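PDB 5H5M: alpha-catenin-like protein hmp-1, which acts in the cadherin-catenin complex of adherens junctions, binding beta-catenin and actin filaments, and is required for cell migration and shape change during embryonic body enclosure and elongation. Local coordinates for residues 55-69 with 103-117. Numbering follows the deposited sequence.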
ATOM      1  N   ARG A  55       3.561  -5.241  -8.363  1.00 30.27           N
ATOM      2  CA  ARG A  55       3.786  -4.498  -9.600  1.00 30.84           C
ATOM      3  C   ARG A  55       5.100  -4.902 -10.268  1.00 38.79           C
ATOM      4  O   ARG A  55       6.072  -5.250  -9.594  1.00 44.14           O
ATOM      5  CB  ARG A  55       3.765  -2.991  -9.328  1.00 36.14           C
ATOM      6  CG  ARG A  55       2.357  -2.406  -9.171  1.00 38.18           C
ATOM      7  CD  ARG A  55       2.398  -0.998  -8.589  1.00 26.88           C
ATOM      8  NE  ARG A  55       1.111  -0.308  -8.678  1.00 25.14           N
ATOM      9  CZ  ARG A  55       0.097  -0.487  -7.833  1.00 22.96           C
ATOM     10  NH1 ARG A  55       0.203  -1.350  -6.830  1.00 20.84           N
ATOM     11  NH2 ARG A  55      -1.029   0.195  -7.993  1.00 25.07           N
ATOM     12  N   GLU A  56       5.119  -4.846 -11.597  1.00 39.41           N
ATOM     13  CA  GLU A  56       6.239  -5.356 -12.386  1.00 38.11           C
ATOM     14  C   GLU A  56       7.559  -4.633 -12.131  1.00 41.29           C
ATOM     15  O   GLU A  56       8.598  -5.270 -11.967  1.00 47.96           O
ATOM     16  CB  GLU A  56       5.902  -5.286 -13.877  1.00 34.96           C
ATOM     17  CG  GLU A  56       7.025  -5.753 -14.794  1.00 45.48           C
ATOM     18  CD  GLU A  56       7.359  -7.226 -14.623  1.00 64.40           C
ATOM     19  OE1 GLU A  56       6.515  -7.982 -14.094  1.00 68.85           O
ATOM     20  OE2 GLU A  56       8.474  -7.629 -15.018  1.00 77.75           O
ATOM     21  N   ASN A  57       7.518  -3.307 -12.104  1.00 36.59           N
ATOM     22  CA  ASN A  57       8.735  -2.519 -11.976  1.00 37.85           C
ATOM     23  C   ASN A  57       9.381  -2.666 -10.597  1.00 39.14           C
ATOM     24  O   ASN A  57      10.604  -2.654 -10.478  1.00 40.03           O
ATOM     25  CB  ASN A  57       8.438  -1.050 -12.289  1.00 52.66           C
ATOM     26  CG  ASN A  57       9.578  -0.123 -11.905  1.00 63.51           C
ATOM     27  OD1 ASN A  57       9.631   0.384 -10.784  1.00 71.65           O
ATOM     28  ND2 ASN A  57      10.508   0.089 -12.830  1.00 60.06           N
ATOM     29  N   ARG A  58       8.563  -2.831  -9.562  1.00 41.28           N
ATOM     30  CA  ARG A  58       9.095  -3.038  -8.219  1.00 40.37           C
ATOM     31  C   ARG A  58       9.582  -4.478  -8.067  1.00 38.32           C
ATOM     32  O   ARG A  58      10.527  -4.755  -7.330  1.00 37.32           O
ATOM     33  CB  ARG A  58       8.044  -2.705  -7.155  1.00 31.64           C
ATOM     34  CG  ARG A  58       8.628  -2.527  -5.758  1.00 24.64           C
ATOM     35  CD  ARG A  58       7.800  -1.572  -4.912  1.00 22.02           C
ATOM     36  NE  ARG A  58       8.277  -0.195  -5.000  1.00 30.93           N
ATOM     37  CZ  ARG A  58       7.500   0.856  -5.240  1.00 38.60           C
ATOM     38  NH1 ARG A  58       6.196   0.698  -5.414  1.00 46.01           N
ATOM     39  NH2 ARG A  58       8.029   2.069  -5.300  1.00 66.83           N
ATOM     40  N   LYS A  59       8.925  -5.386  -8.779  1.00 37.44           N
ATOM     41  CA  LYS A  59       9.325  -6.786  -8.834  1.00 38.77           C
ATOM     42  C   LYS A  59      10.754  -6.940  -9.355  1.00 37.62           C
ATOM     43  O   LYS A  59      11.550  -7.690  -8.796  1.00 25.65           O
ATOM     44  CB  LYS A  59       8.352  -7.568  -9.720  1.00 42.04           C
ATOM     45  CG  LYS A  59       8.719  -9.016  -9.973  1.00 43.56           C
ATOM     46  CD  LYS A  59       7.824  -9.600 -11.060  1.00 49.51           C
ATOM     47  CE  LYS A  59       8.020 -11.098 -11.209  1.00 62.03           C
ATOM     48  NZ  LYS A  59       9.446 -11.449 -11.455  1.00 71.11           N
ATOM     49  N   GLN A  60      11.080  -6.216 -10.420  1.00 34.95           N
ATOM     50  CA  GLN A  60      12.395  -6.339 -11.036  1.00 35.46           C
ATOM     51  C   GLN A  60      13.493  -5.699 -10.188  1.00 33.43           C
ATOM     52  O   GLN A  60      14.636  -6.149 -10.211  1.00 30.16           O
ATOM     53  CB  GLN A  60      12.390  -5.730 -12.442  1.00 32.45           C
ATOM     54  CG  GLN A  60      11.570  -6.514 -13.481  1.00 54.99           C
ATOM     55  CD  GLN A  60      11.875  -8.017 -13.527  1.00 64.34           C
ATOM     56  OE1 GLN A  60      12.942  -8.475 -13.106  1.00 61.55           O
ATOM     57  NE2 GLN A  60      10.925  -8.787 -14.050  1.00 66.42           N
ATOM     58  N   LYS A  61      13.150  -4.655  -9.437  1.00 34.72           N
ATOM     59  CA  LYS A  61      14.126  -4.023  -8.557  1.00 30.10           C
ATOM     60  C   LYS A  61      14.524  -4.977  -7.438  1.00 35.14           C
ATOM     61  O   LYS A  61      15.698  -5.069  -7.070  1.00 43.74           O
ATOM     62  CB  LYS A  61      13.579  -2.720  -7.972  1.00 33.34           C
ATOM     63  CG  LYS A  61      13.516  -1.578  -8.969  1.00 40.87           C
ATOM     64  CD  LYS A  61      13.036  -0.292  -8.317  1.00 55.64           C
ATOM     65  CE  LYS A  61      11.522  -0.184  -8.384  1.00 59.29           C
ATOM     66  NZ  LYS A  61      11.037   1.215  -8.230  1.00 60.48           N
ATOM     67  N   ILE A  62      13.534  -5.688  -6.906  1.00 30.85           N
ATOM     68  CA  ILE A  62      13.762  -6.671  -5.857  1.00 23.89           C
ATOM     69  C   ILE A  62      14.648  -7.806  -6.361  1.00 27.26           C
ATOM     70  O   ILE A  62      15.592  -8.216  -5.684  1.00 23.31           O
ATOM     71  CB  ILE A  62      12.431  -7.241  -5.331  1.00 21.51           C
ATOM     72  CG1 ILE A  62      11.627  -6.137  -4.639  1.00 22.67           C
ATOM     73  CG2 ILE A  62      12.679  -8.403  -4.378  1.00 25.87           C
ATOM     74  CD1 ILE A  62      10.281  -6.581  -4.133  1.00 22.94           C
ATOM     75  N   VAL A  63      14.341  -8.300  -7.557  1.00 38.47           N
ATOM     76  CA  VAL A  63      15.128  -9.355  -8.194  1.00 26.56           C
ATOM     77  C   VAL A  63      16.579  -8.921  -8.412  1.00 38.90           C
ATOM     78  O   VAL A  63      17.514  -9.650  -8.075  1.00 39.67           O
ATOM     79  CB  VAL A  63      14.506  -9.770  -9.545  1.00 29.00           C
ATOM     80  CG1 VAL A  63      15.444 -10.683 -10.318  1.00 31.46           C
ATOM     81  CG2 VAL A  63      13.168 -10.449  -9.320  1.00 28.90           C
ATOM     82  N   ALA A  64      16.761  -7.724  -8.963  1.00 35.55           N
ATOM     83  CA  ALA A  64      18.094  -7.194  -9.239  1.00 31.70           C
ATOM     84  C   ALA A  64      18.925  -7.016  -7.966  1.00 31.59           C
ATOM     85  O   ALA A  64      20.105  -7.369  -7.935  1.00 31.81           O
ATOM     86  CB  ALA A  64      17.986  -5.874  -9.983  1.00 29.88           C
ATOM     87  N   GLU A  65      18.309  -6.472  -6.919  1.00 25.19           N
ATOM     88  CA  GLU A  65      19.016  -6.224  -5.669  1.00 28.61           C
ATOM     89  C   GLU A  65      19.356  -7.512  -4.929  1.00 30.06           C
ATOM     90  O   GLU A  65      20.311  -7.549  -4.155  1.00 36.47           O
ATOM     91  CB  GLU A  65      18.197  -5.306  -4.758  1.00 35.07           C
ATOM     92  CG  GLU A  65      18.309  -3.832  -5.114  1.00 55.32           C
ATOM     93  CD  GLU A  65      19.741  -3.326  -5.072  1.00 58.57           C
ATOM     94  OE1 GLU A  65      20.518  -3.789  -4.212  1.00 56.80           O
ATOM     95  OE2 GLU A  65      20.089  -2.461  -5.902  1.00 69.67           O
ATOM     96  N   CYS A  66      18.580  -8.565  -5.163  1.00 24.36           N
ATOM     97  CA  CYS A  66      18.907  -9.868  -4.595  1.00 34.09           C
ATOM     98  C   CYS A  66      20.191 -10.407  -5.208  1.00 32.36           C
ATOM     99  O   CYS A  66      21.040 -10.957  -4.508  1.00 42.52           O
ATOM    100  CB  CYS A  66      17.764 -10.862  -4.803  1.00 33.37           C
ATOM    101  SG  CYS A  66      16.361 -10.596  -3.711  1.00 27.97           S
ATOM    102  N   ASN A  67      20.326 -10.242  -6.520  1.00 39.80           N
ATOM    103  CA  ASN A  67      21.525 -10.672  -7.224  1.00 40.81           C
ATOM    104  C   ASN A  67      22.735  -9.843  -6.811  1.00 40.04           C
ATOM    105  O   ASN A  67      23.841 -10.363  -6.695  1.00 45.19           O
ATOM    106  CB  ASN A  67      21.319 -10.590  -8.738  1.00 37.14           C
ATOM    107  CG  ASN A  67      20.257 -11.553  -9.233  1.00 46.16           C
ATOM    108  OD1 ASN A  67      20.007 -12.586  -8.612  1.00 50.57           O
ATOM    109  ND2 ASN A  67      19.632 -11.222 -10.358  1.00 41.87           N
ATOM    110  N   ASN A  68      22.513  -8.551  -6.587  1.00 38.97           N
ATOM    111  CA  ASN A  68      23.576  -7.666  -6.126  1.00 37.23           C
ATOM    112  C   ASN A  68      24.028  -8.025  -4.713  1.00 38.37           C
ATOM    113  O   ASN A  68      25.218  -7.985  -4.402  1.00 38.56           O
ATOM    114  CB  ASN A  68      23.125  -6.204  -6.178  1.00 27.65           C
ATOM    115  CG  ASN A  68      22.803  -5.735  -7.591  1.00 35.11           C
ATOM    116  OD1 ASN A  68      23.275  -6.308  -8.575  1.00 37.82           O
ATOM    117  ND2 ASN A  68      22.002  -4.681  -7.695  1.00 36.05           N
ATOM    118  N   LEU A  69      23.067  -8.378  -3.864  1.00 30.24           N
ATOM    119  CA  LEU A  69      23.362  -8.782  -2.495  1.00 26.05           C
ATOM    120  C   LEU A  69      24.194 -10.067  -2.459  1.00 31.36           C
ATOM    121  O   LEU A  69      25.132 -10.182  -1.669  1.00 34.46           O
ATOM    122  CB  LEU A  69      22.069  -8.969  -1.703  1.00 25.15           C
ATOM    123  CG  LEU A  69      22.215  -9.382  -0.237  1.00 31.76           C
ATOM    124  CD1 LEU A  69      23.180  -8.460   0.497  1.00 30.72           C
ATOM    125  CD2 LEU A  69      20.854  -9.390   0.444  1.00 35.61           C
ATOM    126  N   ARG A 103      23.588  -2.654  -0.335  1.00 30.06           N
ATOM    127  CA  ARG A 103      22.680  -3.507  -1.098  1.00 30.41           C
ATOM    128  C   ARG A 103      21.510  -3.950  -0.228  1.00 30.86           C
ATOM    129  O   ARG A 103      20.365  -3.972  -0.676  1.00 31.01           O
ATOM    130  CB  ARG A 103      23.415  -4.729  -1.656  1.00 28.98           C
ATOM    131  CG  ARG A 103      24.606  -4.384  -2.528  1.00 33.55           C
ATOM    132  CD  ARG A 103      24.187  -3.609  -3.766  1.00 35.65           C
ATOM    133  NE  ARG A 103      25.344  -3.096  -4.493  1.00 47.11           N
ATOM    134  CZ  ARG A 103      25.287  -2.515  -5.686  1.00 59.28           C
ATOM    135  NH1 ARG A 103      24.121  -2.372  -6.302  1.00 63.63           N
ATOM    136  NH2 ARG A 103      26.397  -2.078  -6.266  1.00 57.04           N
ATOM    137  N   THR A 104      21.808  -4.298   1.020  1.00 34.82           N
ATOM    138  CA  THR A 104      20.778  -4.687   1.976  1.00 35.55           C
ATOM    139  C   THR A 104      19.796  -3.543   2.229  1.00 37.43           C
ATOM    140  O   THR A 104      18.584  -3.754   2.280  1.00 40.38           O
ATOM    141  CB  THR A 104      21.393  -5.132   3.318  1.00 33.29           C
ATOM    142  OG1 THR A 104      22.352  -6.172   3.088  1.00 37.98           O
ATOM    143  CG2 THR A 104      20.317  -5.652   4.245  1.00 42.37           C
ATOM    144  N   LYS A 105      20.325  -2.331   2.377  1.00 33.52           N
ATOM    145  CA  LYS A 105      19.497  -1.151   2.602  1.00 27.65           C
ATOM    146  C   LYS A 105      18.540  -0.907   1.436  1.00 33.63           C
ATOM    147  O   LYS A 105      17.371  -0.568   1.639  1.00 28.86           O
ATOM    148  CB  LYS A 105      20.366   0.091   2.820  1.00 29.02           C
ATOM    149  CG  LYS A 105      19.554   1.376   2.916  1.00 35.46           C
ATOM    150  CD  LYS A 105      20.416   2.616   3.075  1.00 40.45           C
ATOM    151  CE  LYS A 105      19.546   3.865   3.045  1.00 41.92           C
ATOM    152  NZ  LYS A 105      20.317   5.117   3.253  1.00 59.49           N
ATOM    153  N   ASP A 106      19.038  -1.076   0.215  1.00 27.78           N
ATOM    154  CA  ASP A 106      18.207  -0.880  -0.965  1.00 29.39           C
ATOM    155  C   ASP A 106      17.161  -1.981  -1.094  1.00 31.41           C
ATOM    156  O   ASP A 106      16.010  -1.717  -1.450  1.00 30.31           O
ATOM    157  CB  ASP A 106      19.067  -0.819  -2.227  1.00 31.23           C
ATOM    158  CG  ASP A 106      19.857   0.470  -2.332  1.00 45.48           C
ATOM    159  OD1 ASP A 106      20.974   0.445  -2.895  1.00 53.93           O
ATOM    160  OD2 ASP A 106      19.361   1.511  -1.848  1.00 39.13           O
ATOM    161  N   LEU A 107      17.564  -3.214  -0.804  1.00 28.69           N
ATOM    162  CA  LEU A 107      16.651  -4.344  -0.891  1.00 24.02           C
ATOM    163  C   LEU A 107      15.470  -4.173   0.055  1.00 22.67           C
ATOM    164  O   LEU A 107      14.328  -4.426  -0.320  1.00 26.45           O
ATOM    165  CB  LEU A 107      17.375  -5.656  -0.589  1.00 22.80           C
ATOM    166  CG  LEU A 107      16.483  -6.902  -0.604  1.00 25.17           C
ATOM    167  CD1 LEU A 107      15.839  -7.090  -1.966  1.00 20.57           C
ATOM    168  CD2 LEU A 107      17.273  -8.137  -0.213  1.00 42.47           C
ATOM    169  N   ARG A 108      15.733  -3.726   1.278  1.00 22.85           N
ATOM    170  CA  ARG A 108      14.649  -3.604   2.241  1.00 30.53           C
ATOM    171  C   ARG A 108      13.726  -2.436   1.891  1.00 32.02           C
ATOM    172  O   ARG A 108      12.524  -2.511   2.138  1.00 34.96           O
ATOM    173  CB  ARG A 108      15.187  -3.472   3.672  1.00 37.96           C
ATOM    174  CG  ARG A 108      16.118  -2.311   3.934  1.00 51.62           C
ATOM    175  CD  ARG A 108      16.601  -2.352   5.378  1.00 61.76           C
ATOM    176  NE  ARG A 108      15.492  -2.227   6.322  1.00 62.52           N
ATOM    177  CZ  ARG A 108      15.457  -2.804   7.520  1.00 56.23           C
ATOM    178  NH1 ARG A 108      16.468  -3.563   7.924  1.00 55.38           N
ATOM    179  NH2 ARG A 108      14.404  -2.629   8.309  1.00 48.12           N
ATOM    180  N   ARG A 109      14.266  -1.377   1.295  1.00 23.69           N
ATOM    181  CA  ARG A 109      13.422  -0.268   0.859  1.00 25.64           C
ATOM    182  C   ARG A 109      12.444  -0.744  -0.205  1.00 26.74           C
ATOM    183  O   ARG A 109      11.256  -0.426  -0.152  1.00 25.65           O
ATOM    184  CB  ARG A 109      14.250   0.900   0.318  1.00 26.65           C
ATOM    185  CG  ARG A 109      13.394   2.117  -0.032  1.00 29.04           C
ATOM    186  CD  ARG A 109      14.197   3.256  -0.645  1.00 44.40           C
ATOM    187  NE  ARG A 109      14.755   2.903  -1.948  1.00 58.00           N
ATOM    188  CZ  ARG A 109      16.021   2.550  -2.148  1.00 63.53           C
ATOM    189  NH1 ARG A 109      16.441   2.243  -3.369  1.00 65.17           N
ATOM    190  NH2 ARG A 109      16.868   2.508  -1.127  1.00 57.20           N
ATOM    191  N   HIS A 110      12.953  -1.515  -1.164  1.00 24.60           N
ATOM    192  CA  HIS A 110      12.124  -2.104  -2.214  1.00 24.15           C
ATOM    193  C   HIS A 110      11.032  -3.016  -1.655  1.00 23.64           C
ATOM    194  O   HIS A 110       9.888  -2.981  -2.112  1.00 25.52           O
ATOM    195  CB  HIS A 110      12.994  -2.888  -3.196  1.00 22.72           C
ATOM    196  CG  HIS A 110      13.860  -2.024  -4.059  1.00 28.80           C
ATOM    197  ND1 HIS A 110      15.128  -2.394  -4.451  1.00 28.15           N
ATOM    198  CD2 HIS A 110      13.633  -0.809  -4.614  1.00 28.15           C
ATOM    199  CE1 HIS A 110      15.649  -1.441  -5.205  1.00 29.90           C
ATOM    200  NE2 HIS A 110      14.762  -0.470  -5.320  1.00 35.61           N
ATOM    201  N   LEU A 111      11.389  -3.829  -0.666  1.00 20.76           N
ATOM    202  CA  LEU A 111      10.446  -4.760  -0.057  1.00 20.32           C
ATOM    203  C   LEU A 111       9.361  -4.015   0.714  1.00 27.70           C
ATOM    204  O   LEU A 111       8.175  -4.337   0.595  1.00 23.34           O
ATOM    205  CB  LEU A 111      11.172  -5.736   0.873  1.00 19.64           C
ATOM    206  CG  LEU A 111      12.182  -6.687   0.222  1.00 24.01           C
ATOM    207  CD1 LEU A 111      13.084  -7.306   1.275  1.00 19.56           C
ATOM    208  CD2 LEU A 111      11.472  -7.769  -0.586  1.00 22.51           C
ATOM    209  N   ARG A 112       9.773  -3.026   1.507  1.00 18.70           N
ATOM    210  CA  ARG A 112       8.834  -2.239   2.298  1.00 18.83           C
ATOM    211  C   ARG A 112       7.808  -1.575   1.390  1.00 24.29           C
ATOM    212  O   ARG A 112       6.615  -1.576   1.682  1.00 26.49           O
ATOM    213  CB  ARG A 112       9.559  -1.174   3.134  1.00 19.87           C
ATOM    214  CG  ARG A 112      10.466  -1.720   4.233  1.00 25.68           C
ATOM    215  CD  ARG A 112       9.709  -2.517   5.292  1.00 34.20           C
ATOM    216  NE  ARG A 112       9.393  -1.711   6.470  1.00 35.59           N
ATOM    217  CZ  ARG A 112       8.222  -1.120   6.680  1.00 49.05           C
ATOM    218  NH1 ARG A 112       7.244  -1.249   5.791  1.00 66.83           N
ATOM    219  NH2 ARG A 112       8.027  -0.402   7.780  1.00 32.07           N
ATOM    220  N   ARG A 113       8.282  -1.025   0.276  1.00 23.10           N
ATOM    221  CA  ARG A 113       7.415  -0.285  -0.632  1.00 25.97           C
ATOM    222  C   ARG A 113       6.570  -1.222  -1.488  1.00 29.37           C
ATOM    223  O   ARG A 113       5.545  -0.815  -2.038  1.00 24.02           O
ATOM    224  CB  ARG A 113       8.244   0.654  -1.511  1.00 22.83           C
ATOM    225  CG  ARG A 113       8.826   1.825  -0.731  1.00 23.76           C
ATOM    226  CD  ARG A 113       9.520   2.839  -1.622  1.00 24.58           C
ATOM    227  NE  ARG A 113      10.017   3.973  -0.843  1.00 30.11           N
ATOM    228  CZ  ARG A 113      10.516   5.085  -1.371  1.00 35.08           C
ATOM    229  NH1 ARG A 113      10.588   5.222  -2.688  1.00 44.13           N
ATOM    230  NH2 ARG A 113      10.944   6.062  -0.581  1.00 32.07           N
ATOM    231  N   ALA A 114       6.997  -2.479  -1.592  1.00 19.83           N
ATOM    232  CA  ALA A 114       6.183  -3.494  -2.246  1.00 21.33           C
ATOM    233  C   ALA A 114       4.952  -3.775  -1.389  1.00 19.15           C
ATOM    234  O   ALA A 114       3.850  -3.967  -1.904  1.00 24.87           O
ATOM    235  CB  ALA A 114       6.983  -4.773  -2.479  1.00 17.94           C
ATOM    236  N   ILE A 115       5.153  -3.797  -0.075  1.00 16.93           N
ATOM    237  CA  ILE A 115       4.051  -3.971   0.863  1.00 21.01           C
ATOM    238  C   ILE A 115       3.153  -2.729   0.852  1.00 18.12           C
ATOM    239  O   ILE A 115       1.925  -2.838   0.878  1.00 19.24           O
ATOM    240  CB  ILE A 115       4.572  -4.264   2.296  1.00 21.86           C
ATOM    241  CG1 ILE A 115       4.611  -5.775   2.555  1.00 21.07           C
ATOM    242  CG2 ILE A 115       3.702  -3.602   3.350  1.00 23.31           C
ATOM    243  CD1 ILE A 115       5.439  -6.572   1.561  1.00 19.65           C
ATOM    244  N   VAL A 116       3.765  -1.552   0.787  1.00 24.27           N
ATOM    245  CA  VAL A 116       3.002  -0.308   0.741  1.00 28.18           C
ATOM    246  C   VAL A 116       2.189  -0.219  -0.553  1.00 23.70           C
ATOM    247  O   VAL A 116       1.088   0.334  -0.556  1.00 27.02           O
ATOM    248  CB  VAL A 116       3.921   0.921   0.885  1.00 22.35           C
ATOM    249  CG1 VAL A 116       3.125   2.207   0.781  1.00 21.34           C
ATOM    250  CG2 VAL A 116       4.649   0.868   2.217  1.00 19.74           C
ATOM    251  N   ASP A 117       2.718  -0.784  -1.639  1.00 20.50           N
ATOM    252  CA  ASP A 117       1.955  -0.921  -2.884  1.00 20.65           C
ATOM    253  C   ASP A 117       0.603  -1.578  -2.633  1.00 20.36           C
ATOM    254  O   ASP A 117      -0.430  -1.112  -3.115  1.00 26.40           O
ATOM    255  CB  ASP A 117       2.715  -1.753  -3.918  1.00 23.71           C
ATOM    256  CG  ASP A 117       3.721  -0.947  -4.703  1.00 26.65           C
ATOM    257  OD1 ASP A 117       4.746  -1.533  -5.102  1.00 25.89           O
ATOM    258  OD2 ASP A 117       3.492   0.259  -4.932  1.00 28.89           O
TER
HETATM  259  O   HOH W   1      21.878  -0.770  -4.802  1.00 45.85           O
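Arg58 reaches across to Asp117 with its NH1, which donates to OD1 at 2.7 Å and 164°; the acceptor lies close to the guanidinium plane, so this salt bridge is met edge-on. CG stands anti to the backbone N (chi1 -164°) and the chain bends at chi3, which lays one guanidinium face over CB of Arg113. Replacing Arg58 by alanine is likely to cost the Asp117 carboxylate its ion pair across the interface, leaving His247 as a partner on OD2, and to leave the hole among His110, Arg113, Ala114 and Asp117 poorly filled. The His110 ring is met on one face and at its edge: Lys61 CB sits 3.6 Å from the centroid, almost straight above it, a CH-pi contact, while Glu65 CG lies in plane at the rim. On the apolar side of the interface, Ile62 and Leu107 interlock as reciprocal knobs into holes: Ile62 CD1 is 3.9 Å from Leu111 CD2, and Leu107 CD2 is 3.9 Å from Leu69 CD2. The Glu65 carboxylate and Arg103 guanidinium are nearly parallel, but OE2 and NH1 stay 4.1 Å apart, beyond a salt bridge; Arg103 pairs instead with Glu99. Helices 56-80 and 92-122 are antiparallel neighbours (158°, axes 9.2 Å apart) in a helical bundle of the M domain of this vinculin/alpha-catenin family member. Helix 27-49 packs against the apolar side through Ile41, Ser45 and Ala49, and helix 237-260 closes the Asp117 end, where His247 NE2 forms a hydrogen bond with Asp117 OD2.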